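Long-range contacts in aminotransferase, class III (Thermomicrobium roseum, PDB 6IO1), which transfers amino groups as a thermostable (S)-enantioselective omega-transaminase, probably using pyridoxal 5'-phosphate as its cofactor: residues B[124-128]-B[284-288]; B[259-263]-B[272-276]; B[115-119]-B[320-326]; B[144-150]-B[219-225]. All coordinates share one frame; numbering follows the deposited sequence.

Contact 1: B[124-128]-B[284-288]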
loop_
_atom_site.group_PDB
_atom_site.type_symbol
_atom_site.label_atom_id
_atom_site.label_comp_id
_atom_site.label_asym_id
_atom_site.label_seq_id
_atom_site.Cartn_x
_atom_site.Cartn_y
_atom_site.Cartn_z
ATOM N N SER B 124 -3.693 5.770 0.740
ATOM C CA SER B 124 -4.850 6.628 0.974
ATOM C C SER B 124 -4.649 8.007 0.357
ATOM O O SER B 124 -5.548 8.545 -0.296
ATOM C CB SER B 124 -5.117 6.743 2.476
ATOM O OG SER B 124 -5.459 5.486 3.033
ATOM N N ASN B 125 -3.477 8.606 0.573
ATOM C CA ASN B 125 -3.225 9.939 0.034
ATOM C C ASN B 125 -3.161 9.927 -1.489
ATOM O O ASN B 125 -3.651 10.857 -2.142
ATOM C CB ASN B 125 -1.948 10.513 0.642
ATOM C CG ASN B 125 -2.154 10.986 2.068
ATOM O OD1 ASN B 125 -3.254 11.391 2.444
ATOM N ND2 ASN B 125 -1.102 10.922 2.874
ATOM N N GLU B 126 -2.563 8.885 -2.078
ATOM C CA GLU B 126 -2.582 8.764 -3.532
ATOM C C GLU B 126 -4.009 8.647 -4.047
ATOM O O GLU B 126 -4.376 9.286 -5.044
ATOM C CB GLU B 126 -1.758 7.556 -3.976
ATOM C CG GLU B 126 -1.931 7.184 -5.443
ATOM C CD GLU B 126 -1.141 8.081 -6.379
ATOM O OE1 GLU B 126 -1.160 7.825 -7.601
ATOM O OE2 GLU B 126 -0.501 9.041 -5.899
ATOM N N THR B 127 -4.833 7.846 -3.368
ATOM C CA THR B 127 -6.229 7.707 -3.760
ATOM C C THR B 127 -6.955 9.043 -3.674
ATOM O O THR B 127 -7.729 9.391 -4.569
ATOM C CB THR B 127 -6.917 6.662 -2.880
ATOM O OG1 THR B 127 -6.273 5.393 -3.049
ATOM C CG2 THR B 127 -8.387 6.533 -3.249
ATOM N N ALA B 128 -6.711 9.806 -2.607
ATOM C CA ALA B 128 -7.374 11.098 -2.446
ATOM C C ALA B 128 -6.961 12.080 -3.536
ATOM O O ALA B 128 -7.803 12.800 -4.085
ATOM C CB ALA B 128 -7.072 11.675 -1.065
ATOM N N ILE B 284 -12.412 15.777 1.561
ATOM C CA ILE B 284 -11.819 14.446 1.537
ATOM C C ILE B 284 -10.973 14.277 2.792
ATOM O O ILE B 284 -10.274 15.204 3.212
ATOM C CB ILE B 284 -10.966 14.221 0.270
ATOM C CG1 ILE B 284 -11.798 14.435 -0.993
ATOM C CG2 ILE B 284 -10.362 12.829 0.266
ATOM C CD1 ILE B 284 -10.982 14.452 -2.266
ATOM N N VAL B 285 -11.043 13.092 3.391
ATOM C CA VAL B 285 -10.244 12.745 4.556
ATOM C C VAL B 285 -9.529 11.430 4.273
ATOM O O VAL B 285 -10.095 10.528 3.648
ATOM C CB VAL B 285 -11.101 12.642 5.836
ATOM C CG1 VAL B 285 -12.176 11.569 5.693
ATOM C CG2 VAL B 285 -10.216 12.351 7.024
ATOM N N THR B 286 -8.275 11.335 4.699
ATOM C CA THR B 286 -7.499 10.112 4.571
ATOM C C THR B 286 -7.129 9.611 5.957
ATOM O O THR B 286 -6.820 10.406 6.851
ATOM C CB THR B 286 -6.232 10.330 3.739
ATOM O OG1 THR B 286 -5.363 11.243 4.418
ATOM C CG2 THR B 286 -6.587 10.894 2.378
ATOM N N PHE B 287 -7.160 8.294 6.137
ATOM C CA PHE B 287 -6.890 7.716 7.444
ATOM C C PHE B 287 -6.134 6.409 7.281
ATOM O O PHE B 287 -6.164 5.773 6.227
ATOM C CB PHE B 287 -8.181 7.489 8.246
ATOM C CG PHE B 287 -9.275 6.814 7.466
ATOM C CD1 PHE B 287 -10.151 7.556 6.692
ATOM C CD2 PHE B 287 -9.438 5.440 7.522
ATOM C CE1 PHE B 287 -11.161 6.942 5.979
ATOM C CE2 PHE B 287 -10.449 4.820 6.812
ATOM C CZ PHE B 287 -11.311 5.572 6.039
ATOM N N ALA B 288 -5.457 6.019 8.359
ATOM C CA ALA B 288 -4.684 4.787 8.427
ATOM C C ALA B 288 -4.250 4.578 9.869
ATOM O O ALA B 288 -4.807 5.199 10.779
ATOM C CB ALA B 288 -3.470 4.839 7.497
#
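Ala128 and Thr286 meet methyl to methyl where helix 121-138 lies on strand 284-287 of the seven-stranded sheet, the helix-on-sheet layering of the large domain in fold type I pyridoxal-phosphate enzymes. The two short segments run nearly antiparallel, at 163°, and their axes come within 8.1 Å, an approach that suits small residues on the helix. Apolar packing centres on Ala128, whose CB sits 3.6 Å from Thr286 CG2 and 3.7 Å from Ile284 CG2, filling the notch between two beta-branched side chains. One turn earlier, Ser124 rests its CB 4.0 Å from Thr286 CB, while its hydroxyl is hydrogen-bonded to Thr118 of strand 112-118.

Among the polar groups the clear bond is Thr286 OG1 to Asn125 OD1, 2.9 Å long. Threonine serves twice: with OG1 between the backbone N and the carbonyl carbon (chi1 64°), the hydroxyl faces the asparagine and the methyl faces Ala128. Holding OD1 fixes the turn of the amide, which points ND2 at His155 O and Asp260 OD2 beside the bound PMP. The two side chains cross at about a right angle, and OG1 approaches OD1 tilted 25° from the plane of the Asn125 carbonyl.

Contact 2: B[259-263]-B[272-276]; sequences LDEVI and LFGMQ. With PMP (4'-deoxy-4'-aminopyridoxal-5'-phosphate), chain C.
Glu261 OE1 is gripped by two donors, the backbone N of Gly274 and the hydroxyl of Thr264. The glutamate chain bends at chi2 (-107°) and presents its carboxylate to two successive N-H groups at the weakly bonded helix around 274-278: Gly274 N reaches OE1 at 2.8 Å through the syn lone pair, and Met275 N reaches OE2 at 2.7 Å, on the syn side but 17° out of the carboxylate plane. A glutamine in place of Glu261 would probably leave one of these buried N-H groups facing an amide NH2 instead of an acceptor, disturbing this turn of chain. Gly274 fits because a CB there would press on OE1. Nearby, Leu259 CD2 packs 3.6 Å from Met275 CB.

Asp260, Val262 and Ile263 face the cofactor. Asp260 OD2 stands 3.1 Å from PMP N1 and is bonded to His155, while OD1 takes Val262 N at 3.0 Å in an Asx turn that steadies the carboxylate. Val262 lies over a face of the pyridine ring, its CB 3.6 Å from PMP N1. The whole is the strand end of a beta-alpha-beta unit, with an aspartate opposite the pyridine nitrogen, a hallmark of fold type I cofactor sites.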
loop_
_atom_site.group_PDB
_atom_site.type_symbol
_atom_site.label_atom_id
_atom_site.label_comp_id
_atom_site.label_asym_id
_atom_site.label_seq_id
_atom_site.Cartn_x
_atom_site.Cartn_y
_atom_site.Cartn_z
ATOM N N LEU B 259 -7.877 16.462 4.154
ATOM C CA LEU B 259 -7.330 16.426 5.503
ATOM C C LEU B 259 -6.706 15.059 5.748
ATOM O O LEU B 259 -7.389 14.033 5.656
ATOM C CB LEU B 259 -8.406 16.723 6.546
ATOM C CG LEU B 259 -7.873 17.363 7.828
ATOM C CD1 LEU B 259 -7.241 18.716 7.532
ATOM C CD2 LEU B 259 -8.973 17.493 8.862
ATOM N N ASP B 260 -5.413 15.052 6.062
ATOM C CA ASP B 260 -4.661 13.820 6.288
ATOM C C ASP B 260 -4.740 13.501 7.774
ATOM O O ASP B 260 -4.009 14.074 8.586
ATOM C CB ASP B 260 -3.221 13.986 5.808
ATOM C CG ASP B 260 -2.390 12.718 5.959
ATOM O OD1 ASP B 260 -2.766 11.822 6.738
ATOM O OD2 ASP B 260 -1.344 12.623 5.285
ATOM N N GLU B 261 -5.622 12.568 8.132
ATOM C CA GLU B 261 -5.811 12.148 9.514
ATOM C C GLU B 261 -5.141 10.811 9.809
ATOM O O GLU B 261 -5.570 10.099 10.722
ATOM C CB GLU B 261 -7.302 12.077 9.844
ATOM C CG GLU B 261 -8.011 13.422 9.815
ATOM C CD GLU B 261 -8.367 13.926 11.199
ATOM O OE1 GLU B 261 -7.787 13.424 12.185
ATOM O OE2 GLU B 261 -9.230 14.823 11.302
ATOM N N VAL B 262 -4.108 10.451 9.042
ATOM C CA VAL B 262 -3.456 9.154 9.218
ATOM C C VAL B 262 -2.889 9.022 10.627
ATOM O O VAL B 262 -3.014 7.969 11.265
ATOM C CB VAL B 262 -2.373 8.954 8.140
ATOM C CG1 VAL B 262 -1.433 7.824 8.521
ATOM C CG2 VAL B 262 -3.020 8.673 6.790
ATOM N N ILE B 263 -2.273 10.083 11.141
ATOM C CA ILE B 263 -1.728 10.061 12.497
ATOM C C ILE B 263 -2.739 10.578 13.511
ATOM O O ILE B 263 -3.000 9.932 14.530
ATOM C CB ILE B 263 -0.419 10.878 12.561
ATOM C CG1 ILE B 263 0.706 10.172 11.807
ATOM C CG2 ILE B 263 -0.017 11.123 14.006
ATOM C CD1 ILE B 263 2.040 10.876 11.928
ATOM N N LEU B 272 -11.813 12.250 18.693
ATOM C CA LEU B 272 -11.766 11.110 17.783
ATOM C C LEU B 272 -10.997 11.451 16.511
ATOM O O LEU B 272 -10.184 10.651 16.036
ATOM C CB LEU B 272 -13.178 10.635 17.447
ATOM C CG LEU B 272 -13.220 9.320 16.663
ATOM C CD1 LEU B 272 -12.432 8.241 17.391
ATOM C CD2 LEU B 272 -14.652 8.872 16.422
ATOM N N PHE B 273 -11.227 12.637 15.953
ATOM C CA PHE B 273 -10.510 13.085 14.770
ATOM C C PHE B 273 -10.007 14.505 14.974
ATOM O O PHE B 273 -10.603 15.297 15.709
ATOM C CB PHE B 273 -11.392 13.011 13.519
ATOM C CG PHE B 273 -11.917 11.635 13.236
ATOM C CD1 PHE B 273 -11.052 10.606 12.904
ATOM C CD2 PHE B 273 -13.273 11.368 13.307
ATOM C CE1 PHE B 273 -11.529 9.336 12.645
ATOM C CE2 PHE B 273 -13.758 10.100 13.047
ATOM C CZ PHE B 273 -12.885 9.083 12.716
ATOM N N GLY B 274 -8.886 14.815 14.317
ATOM C CA GLY B 274 -8.307 16.141 14.433
ATOM C C GLY B 274 -9.180 17.239 13.859
ATOM O O GLY B 274 -9.093 18.392 14.294
ATOM N N MET B 275 -10.014 16.910 12.864
ATOM C CA MET B 275 -10.919 17.906 12.293
ATOM C C MET B 275 -11.817 18.515 13.362
ATOM O O MET B 275 -12.145 19.706 13.301
ATOM C CB MET B 275 -11.756 17.293 11.160
ATOM C CG MET B 275 -12.686 16.148 11.559
ATOM S SD MET B 275 -13.273 15.166 10.160
ATOM C CE MET B 275 -14.697 16.110 9.617
ATOM N N GLN B 276 -12.236 17.711 14.342
ATOM C CA GLN B 276 -13.054 18.240 15.428
ATOM C C GLN B 276 -12.270 19.225 16.287
ATOM O O GLN B 276 -12.823 20.232 16.742
ATOM C CB GLN B 276 -13.600 17.100 16.288
ATOM C CG GLN B 276 -14.531 17.580 17.390
ATOM C CD GLN B 276 -15.239 16.449 18.107
ATOM O OE1 GLN B 276 -15.160 15.292 17.697
ATOM N NE2 GLN B 276 -15.940 16.781 19.185
HETATM N N1 PMP C . 0.292 10.144 6.010
HETATM C C2 PMP C . 0.813 10.515 7.179
HETATM C C2A PMP C . 0.222 11.690 7.894
HETATM C C3 PMP C . 1.896 9.819 7.729
HETATM O O3 PMP C . 2.409 10.222 8.928
HETATM C C4 PMP C . 2.436 8.724 7.049
HETATM C C4A PMP C . 3.603 7.959 7.623
HETATM N N4A PMP C . 3.631 7.993 9.088
HETATM C C5 PMP C . 1.873 8.349 5.821
HETATM C C6 PMP C . 0.806 9.094 5.351
HETATM C C5A PMP C . 2.409 7.186 5.043
HETATM O O4P PMP C . 1.742 5.948 5.443
HETATM P P PMP C . 2.208 4.513 4.866
HETATM O O1P PMP C . 1.270 3.496 5.486
HETATM O O2P PMP C . 2.070 4.604 3.360
HETATM O O3P PMP C . 3.646 4.341 5.316
#

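Contact 3: B[115-119]-B[320-326]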
loop_
_atom_site.group_PDB
_atom_site.type_symbol
_atom_site.label_atom_id
_atom_site.label_comp_id
_atom_site.label_asym_id
_atom_site.label_seq_id
_atom_site.Cartn_x
_atom_site.Cartn_y
_atom_site.Cartn_z
ATOM N N PHE B 115 -16.697 5.841 1.289
ATOM C CA PHE B 115 -15.354 5.404 1.646
ATOM C C PHE B 115 -14.820 4.361 0.676
ATOM O O PHE B 115 -15.554 3.480 0.219
ATOM C CB PHE B 115 -15.333 4.839 3.072
ATOM C CG PHE B 115 -15.757 5.827 4.116
ATOM C CD1 PHE B 115 -17.095 5.988 4.434
ATOM C CD2 PHE B 115 -14.821 6.604 4.774
ATOM C CE1 PHE B 115 -17.488 6.904 5.388
ATOM C CE2 PHE B 115 -15.206 7.522 5.730
ATOM C CZ PHE B 115 -16.543 7.671 6.038
ATOM N N GLN B 116 -13.529 4.481 0.368
ATOM C CA GLN B 116 -12.775 3.449 -0.333
ATOM C C GLN B 116 -11.553 3.103 0.501
ATOM O O GLN B 116 -10.786 3.994 0.877
ATOM C CB GLN B 116 -12.342 3.889 -1.733
ATOM C CG GLN B 116 -11.665 2.770 -2.517
ATOM C CD GLN B 116 -11.187 3.208 -3.885
ATOM O OE1 GLN B 116 -9.990 3.394 -4.107
ATOM N NE2 GLN B 116 -12.120 3.369 -4.815
ATOM N N PHE B 117 -11.367 1.821 0.780
ATOM C CA PHE B 117 -10.314 1.403 1.689
ATOM C C PHE B 117 -9.019 1.080 0.948
ATOM O O PHE B 117 -8.996 0.864 -0.266
ATOM C CB PHE B 117 -10.784 0.207 2.513
ATOM C CG PHE B 117 -11.972 0.515 3.376
ATOM C CD1 PHE B 117 -11.838 1.325 4.492
ATOM C CD2 PHE B 117 -13.228 0.024 3.057
ATOM C CE1 PHE B 117 -12.928 1.626 5.283
ATOM C CE2 PHE B 117 -14.323 0.322 3.846
ATOM C CZ PHE B 117 -14.173 1.124 4.961
ATOM N N THR B 118 -7.926 1.089 1.708
ATOM C CA THR B 118 -6.569 0.858 1.235
ATOM C C THR B 118 -5.840 0.071 2.320
ATOM O O THR B 118 -6.448 -0.394 3.289
ATOM C CB THR B 118 -5.836 2.174 0.926
ATOM O OG1 THR B 118 -5.649 2.914 2.139
ATOM C CG2 THR B 118 -6.604 3.028 -0.079
ATOM N N SER B 119 -4.527 -0.084 2.159
ATOM C CA SER B 119 -3.708 -0.770 3.149
ATOM C C SER B 119 -2.720 0.141 3.868
ATOM O O SER B 119 -1.978 -0.341 4.729
ATOM C CB SER B 119 -2.949 -1.928 2.492
ATOM O OG SER B 119 -3.841 -2.936 2.055
ATOM N N HIS B 320 -9.462 2.888 -10.779
ATOM C CA HIS B 320 -8.499 3.056 -9.701
ATOM C C HIS B 320 -8.808 2.064 -8.591
ATOM O O HIS B 320 -9.974 1.832 -8.264
ATOM C CB HIS B 320 -8.518 4.483 -9.145
ATOM C CG HIS B 320 -7.769 4.639 -7.858
ATOM N ND1 HIS B 320 -6.423 4.927 -7.812
ATOM C CD2 HIS B 320 -8.177 4.540 -6.570
ATOM C CE1 HIS B 320 -6.034 5.003 -6.552
ATOM N NE2 HIS B 320 -7.079 4.772 -5.778
ATOM N N GLY B 321 -7.758 1.477 -8.023
ATOM C CA GLY B 321 -7.926 0.595 -6.887
ATOM C C GLY B 321 -6.696 -0.214 -6.537
ATOM O O GLY B 321 -5.968 -0.672 -7.422
ATOM N N PHE B 322 -6.475 -0.426 -5.246
ATOM C CA PHE B 322 -5.414 -1.298 -4.769
ATOM C C PHE B 322 -6.005 -2.666 -4.454
ATOM O O PHE B 322 -7.161 -2.778 -4.040
ATOM C CB PHE B 322 -4.730 -0.709 -3.532
ATOM C CG PHE B 322 -4.023 0.593 -3.789
ATOM C CD1 PHE B 322 -2.713 0.612 -4.241
ATOM C CD2 PHE B 322 -4.669 1.801 -3.578
ATOM C CE1 PHE B 322 -2.061 1.808 -4.476
ATOM C CE2 PHE B 322 -4.023 3.002 -3.813
ATOM C CZ PHE B 322 -2.717 3.005 -4.261
ATOM N N THR B 323 -5.195 -3.708 -4.664
ATOM C CA THR B 323 -5.701 -5.079 -4.623
ATOM C C THR B 323 -6.410 -5.388 -3.308
ATOM O O THR B 323 -7.482 -6.004 -3.303
ATOM C CB THR B 323 -4.555 -6.064 -4.852
ATOM O OG1 THR B 323 -4.096 -5.961 -6.207
ATOM C CG2 THR B 323 -5.010 -7.491 -4.580
ATOM N N TYR B 324 -5.840 -4.956 -2.186
ATOM C CA TYR B 324 -6.346 -5.323 -0.872
ATOM C C TYR B 324 -7.328 -4.304 -0.307
ATOM O O TYR B 324 -7.549 -4.277 0.909
ATOM C CB TYR B 324 -5.176 -5.554 0.085
ATOM C CG TYR B 324 -4.492 -6.870 -0.192
ATOM C CD1 TYR B 324 -5.219 -8.052 -0.209
ATOM C CD2 TYR B 324 -3.133 -6.930 -0.472
ATOM C CE1 TYR B 324 -4.613 -9.260 -0.474
ATOM C CE2 TYR B 324 -2.516 -8.138 -0.740
ATOM C CZ TYR B 324 -3.263 -9.299 -0.738
ATOM O OH TYR B 324 -2.663 -10.507 -1.001
ATOM N N SER B 325 -7.901 -3.460 -1.162
ATOM C CA SER B 325 -8.896 -2.488 -0.728
ATOM C C SER B 325 -10.077 -3.191 -0.070
ATOM O O SER B 325 -10.719 -4.050 -0.681
ATOM C CB SER B 325 -9.369 -1.667 -1.926
ATOM O OG SER B 325 -10.573 -0.981 -1.632
ATOM N N GLY B 326 -10.364 -2.824 1.177
ATOM C CA GLY B 326 -11.495 -3.406 1.874
ATOM C C GLY B 326 -11.287 -4.831 2.332
ATOM O O GLY B 326 -12.242 -5.614 2.340
HETATM O O HOH W 1 -8.104 1.350 -3.167
HETATM O O HOH W 2 -12.984 -0.230 -0.557
HETATM O O HOH W 3 -8.320 -2.423 2.756
#
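The Gln116 amide and the His320 ring lie nearly coplanar, 16° apart, with OE1 at the ring's edge 3.3 Å from His320 CD2; the ring nitrogens bond Lys130 (ND1) and Thr127 (NE2). Tyr324 carries the methyl of its neighbour Thr323 over the centre of one ring face and meets Phe85 edge-to-face. These groups line the seam between strand 112-118, outermost in the large-domain sheet of this chain, and a loop holding a type I beta turn from Phe322 to Ser325. The second subunit closes over this seam: its Leu20 O takes Gln116 NE2, and its Lys289 bonds Thr323 OG1.

Ser325 makes the direct hydrogen bond between the segments: with OG anti to the backbone N (chi1 164°), it donates to Phe117 O at 2.8 Å, from 40° above the carbonyl plane, and accepts from a water, 2.7 Å from OG, that in turn holds Phe117 N. Were Ser325 an alanine, that water would probably lose its link to the loop and Phe117 O its direct bond. Gly326 N lies 3.3 Å from Phe117 CB, its positive phi favouring glycine. A second water donates to Gln116 OE1 and Phe117 O, and accepts from Phe322 N at 3.2 Å.

Contact 4: B[144-150]-B[219-225]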
loop_
_atom_site.group_PDB
_atom_site.type_symbol
_atom_site.label_atom_id
_atom_site.label_comp_id
_atom_site.label_asym_id
_atom_site.label_seq_id
_atom_site.Cartn_x
_atom_site.Cartn_y
_atom_site.Cartn_z
ATOM N N ARG B 144 -7.425 21.425 -13.835
ATOM C CA ARG B 144 -7.422 21.586 -12.380
ATOM C C ARG B 144 -6.777 20.353 -11.752
ATOM O O ARG B 144 -7.445 19.414 -11.314
ATOM C CB ARG B 144 -8.843 21.802 -11.875
ATOM C CG ARG B 144 -8.938 22.464 -10.517
ATOM C CD ARG B 144 -10.228 23.255 -10.381
ATOM N NE ARG B 144 -10.217 24.112 -9.199
ATOM C CZ ARG B 144 -11.172 24.987 -8.902
ATOM N NH1 ARG B 144 -11.073 25.732 -7.810
ATOM N NH2 ARG B 144 -12.223 25.123 -9.699
ATOM N N VAL B 145 -5.442 20.355 -11.716
ATOM C CA VAL B 145 -4.706 19.174 -11.272
ATOM C C VAL B 145 -3.668 19.493 -10.200
ATOM O O VAL B 145 -3.155 18.581 -9.540
ATOM C CB VAL B 145 -4.030 18.477 -12.468
ATOM C CG1 VAL B 145 -5.072 17.995 -13.469
ATOM C CG2 VAL B 145 -3.035 19.414 -13.134
ATOM N N LYS B 146 -3.343 20.770 -10.016
ATOM C CA LYS B 146 -2.295 21.138 -9.068
ATOM C C LYS B 146 -2.710 20.821 -7.635
ATOM O O LYS B 146 -3.867 20.997 -7.257
ATOM C CB LYS B 146 -1.955 22.622 -9.196
ATOM C CG LYS B 146 -1.414 23.019 -10.558
ATOM C CD LYS B 146 -1.015 24.485 -10.584
ATOM C CE LYS B 146 -0.731 24.954 -12.001
ATOM N NZ LYS B 146 -0.512 26.425 -12.063
ATOM N N ILE B 147 -1.755 20.369 -6.827
ATOM C CA ILE B 147 -2.013 20.007 -5.438
ATOM C C ILE B 147 -1.184 20.910 -4.538
ATOM O O ILE B 147 0.041 20.994 -4.691
ATOM C CB ILE B 147 -1.697 18.525 -5.164
ATOM C CG1 ILE B 147 -2.565 17.624 -6.045
ATOM C CG2 ILE B 147 -1.907 18.201 -3.691
ATOM C CD1 ILE B 147 -4.005 17.517 -5.583
ATOM N N LEU B 148 -1.849 21.579 -3.601
ATOM C CA LEU B 148 -1.176 22.434 -2.635
ATOM C C LEU B 148 -0.770 21.617 -1.415
ATOM O O LEU B 148 -1.588 20.885 -0.847
ATOM C CB LEU B 148 -2.075 23.597 -2.215
ATOM C CG LEU B 148 -2.291 24.714 -3.239
ATOM C CD1 LEU B 148 -3.392 25.655 -2.777
ATOM C CD2 LEU B 148 -1.000 25.478 -3.489
ATOM N N SER B 149 0.493 21.751 -1.016
ATOM C CA SER B 149 1.027 21.086 0.160
ATOM C C SER B 149 1.943 22.071 0.873
ATOM O O SER B 149 2.111 23.214 0.439
ATOM C CB SER B 149 1.759 19.791 -0.210
ATOM O OG SER B 149 2.055 19.027 0.947
ATOM N N ARG B 150 2.523 21.638 1.987
ATOM C CA ARG B 150 3.335 22.518 2.809
ATOM C C ARG B 150 4.712 21.918 3.057
ATOM O O ARG B 150 4.909 20.701 3.001
ATOM C CB ARG B 150 2.651 22.817 4.149
ATOM C CG ARG B 150 1.286 23.469 4.008
ATOM C CD ARG B 150 0.548 23.503 5.331
ATOM N NE ARG B 150 0.226 22.163 5.813
ATOM C CZ ARG B 150 -0.368 21.911 6.973
ATOM N NH1 ARG B 150 -0.733 22.910 7.764
ATOM N NH2 ARG B 150 -0.621 20.660 7.334
ATOM N N GLU B 219 -8.104 28.300 -10.863
ATOM C CA GLU B 219 -8.751 27.330 -11.738
ATOM C C GLU B 219 -7.861 26.139 -12.068
ATOM O O GLU B 219 -8.355 25.164 -12.646
ATOM C CB GLU B 219 -9.207 28.007 -13.035
ATOM C CG GLU B 219 -8.085 28.416 -13.982
ATOM C CD GLU B 219 -7.384 29.695 -13.559
ATOM O OE1 GLU B 219 -6.327 30.011 -14.146
ATOM O OE2 GLU B 219 -7.885 30.381 -12.644
ATOM N N THR B 220 -6.573 26.193 -11.733
ATOM C CA THR B 220 -5.653 25.091 -11.981
ATOM C C THR B 220 -5.355 24.264 -10.736
ATOM O O THR B 220 -4.621 23.276 -10.832
ATOM C CB THR B 220 -4.339 25.620 -12.567
ATOM O OG1 THR B 220 -3.663 26.417 -11.586
ATOM C CG2 THR B 220 -4.606 26.465 -13.802
ATOM N N ILE B 221 -5.907 24.628 -9.581
ATOM C CA ILE B 221 -5.590 23.976 -8.314
ATOM C C ILE B 221 -6.750 23.065 -7.933
ATOM O O ILE B 221 -7.851 23.533 -7.627
ATOM C CB ILE B 221 -5.299 25.002 -7.210
ATOM C CG1 ILE B 221 -4.143 25.913 -7.625
ATOM C CG2 ILE B 221 -4.982 24.295 -5.903
ATOM C CD1 ILE B 221 -3.814 26.984 -6.610
ATOM N N ALA B 222 -6.498 21.754 -7.951
ATOM C CA ALA B 222 -7.523 20.777 -7.607
ATOM C C ALA B 222 -7.805 20.754 -6.109
ATOM O O ALA B 222 -8.969 20.747 -5.691
ATOM C CB ALA B 222 -7.103 19.390 -8.092
ATOM N N ALA B 223 -6.762 20.745 -5.278
ATOM C CA ALA B 223 -6.986 20.554 -3.851
ATOM C C ALA B 223 -5.782 21.019 -3.041
ATOM O O ALA B 223 -4.703 21.292 -3.574
ATOM C CB ALA B 223 -7.298 19.087 -3.534
ATOM N N PHE B 224 -6.004 21.105 -1.730
ATOM C CA PHE B 224 -4.984 21.356 -0.720
ATOM C C PHE B 224 -4.978 20.155 0.215
ATOM O O PHE B 224 -6.040 19.727 0.677
ATOM C CB PHE B 224 -5.285 22.663 0.039
ATOM C CG PHE B 224 -4.447 22.889 1.283
ATOM C CD1 PHE B 224 -4.717 22.212 2.467
ATOM C CD2 PHE B 224 -3.423 23.822 1.278
ATOM C CE1 PHE B 224 -3.957 22.431 3.602
ATOM C CE2 PHE B 224 -2.663 24.048 2.414
ATOM C CZ PHE B 224 -2.931 23.352 3.577
ATOM N N ILE B 225 -3.796 19.613 0.494
ATOM C CA ILE B 225 -3.656 18.452 1.366
ATOM C C ILE B 225 -2.781 18.832 2.552
ATOM O O ILE B 225 -1.740 19.477 2.385
ATOM C CB ILE B 225 -3.085 17.234 0.613
ATOM C CG1 ILE B 225 -3.037 16.013 1.534
ATOM C CG2 ILE B 225 -1.711 17.538 0.025
ATOM C CD1 ILE B 225 -2.862 14.702 0.802
HETATM O O HOH W 4 0.491 19.900 3.804
#
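Leu148 packs against Ile221 and Phe224 on one face of two parallel strands, its CD1 3.8 Å from Ile221 CG2 with the side chains at about a right angle, and its CB 3.8 Å from Phe224 CD2. On the opposite face Ile147 lies beside Ala223, whose small size suits the close approach of a helix, and Ile147 CG2 reaches Ile225 CG2 at 3.8 Å.

Farther out the backbones pair at 17°. Lys146 N bonds Thr220 O and Ala222 N bonds Lys146 O; then the register slips by one residue, a beta bulge, before Leu148 N bonds Ala223 O and Leu148 O takes Ile225 N.

Long polar chains mark the ends. Arg144, extended from CG to NE, gives NE to Ile221 O at 2.9 Å; the oxygen lies in the plane of the guanidinium, whose NH1 and NH2 are bonded to Tyr253 O and Gln141 and which forms a cation-pi contact with Trp136. Lys146 runs alongside Thr220, with only a weak bond to its hydroxyl, toward a salt bridge with Glu216. At the other end Arg150 CD rests 3.9 Å from Phe224 CZ, NE holds a water that donates to Ile225 O, and NH2 bonds Glu227 O. Strand 146-150 has strand 181-184 on its other side, strand 221-226 has strand 256-260, and helix 121-138 covers the face of Ile147 and Ala223.

All four contacts reach one seven-stranded sheet, mostly through buried residues. Contacts 1 and 2 lie nearest the chain's centre, their centres about 11 Å apart, and take adjacent strands, 284-287 and 256-260 respectively; both hold residues of the PMP pocket. Contact 3 ties in through Ser124 with Thr118 and Thr127 with His320, but faces the second subunit and relies on water. Contact 4 is farthest out, and reaches contact 1 through Ile225 beside Asn125. The chemistry follows place: small side chains on the helix where it meets the sheet, one carboxylate taking backbone N-H groups and its neighbour facing the cofactor, hydrated loop bonds at the dimer, and parallel strand pairing broken by a bulge, with charged ends.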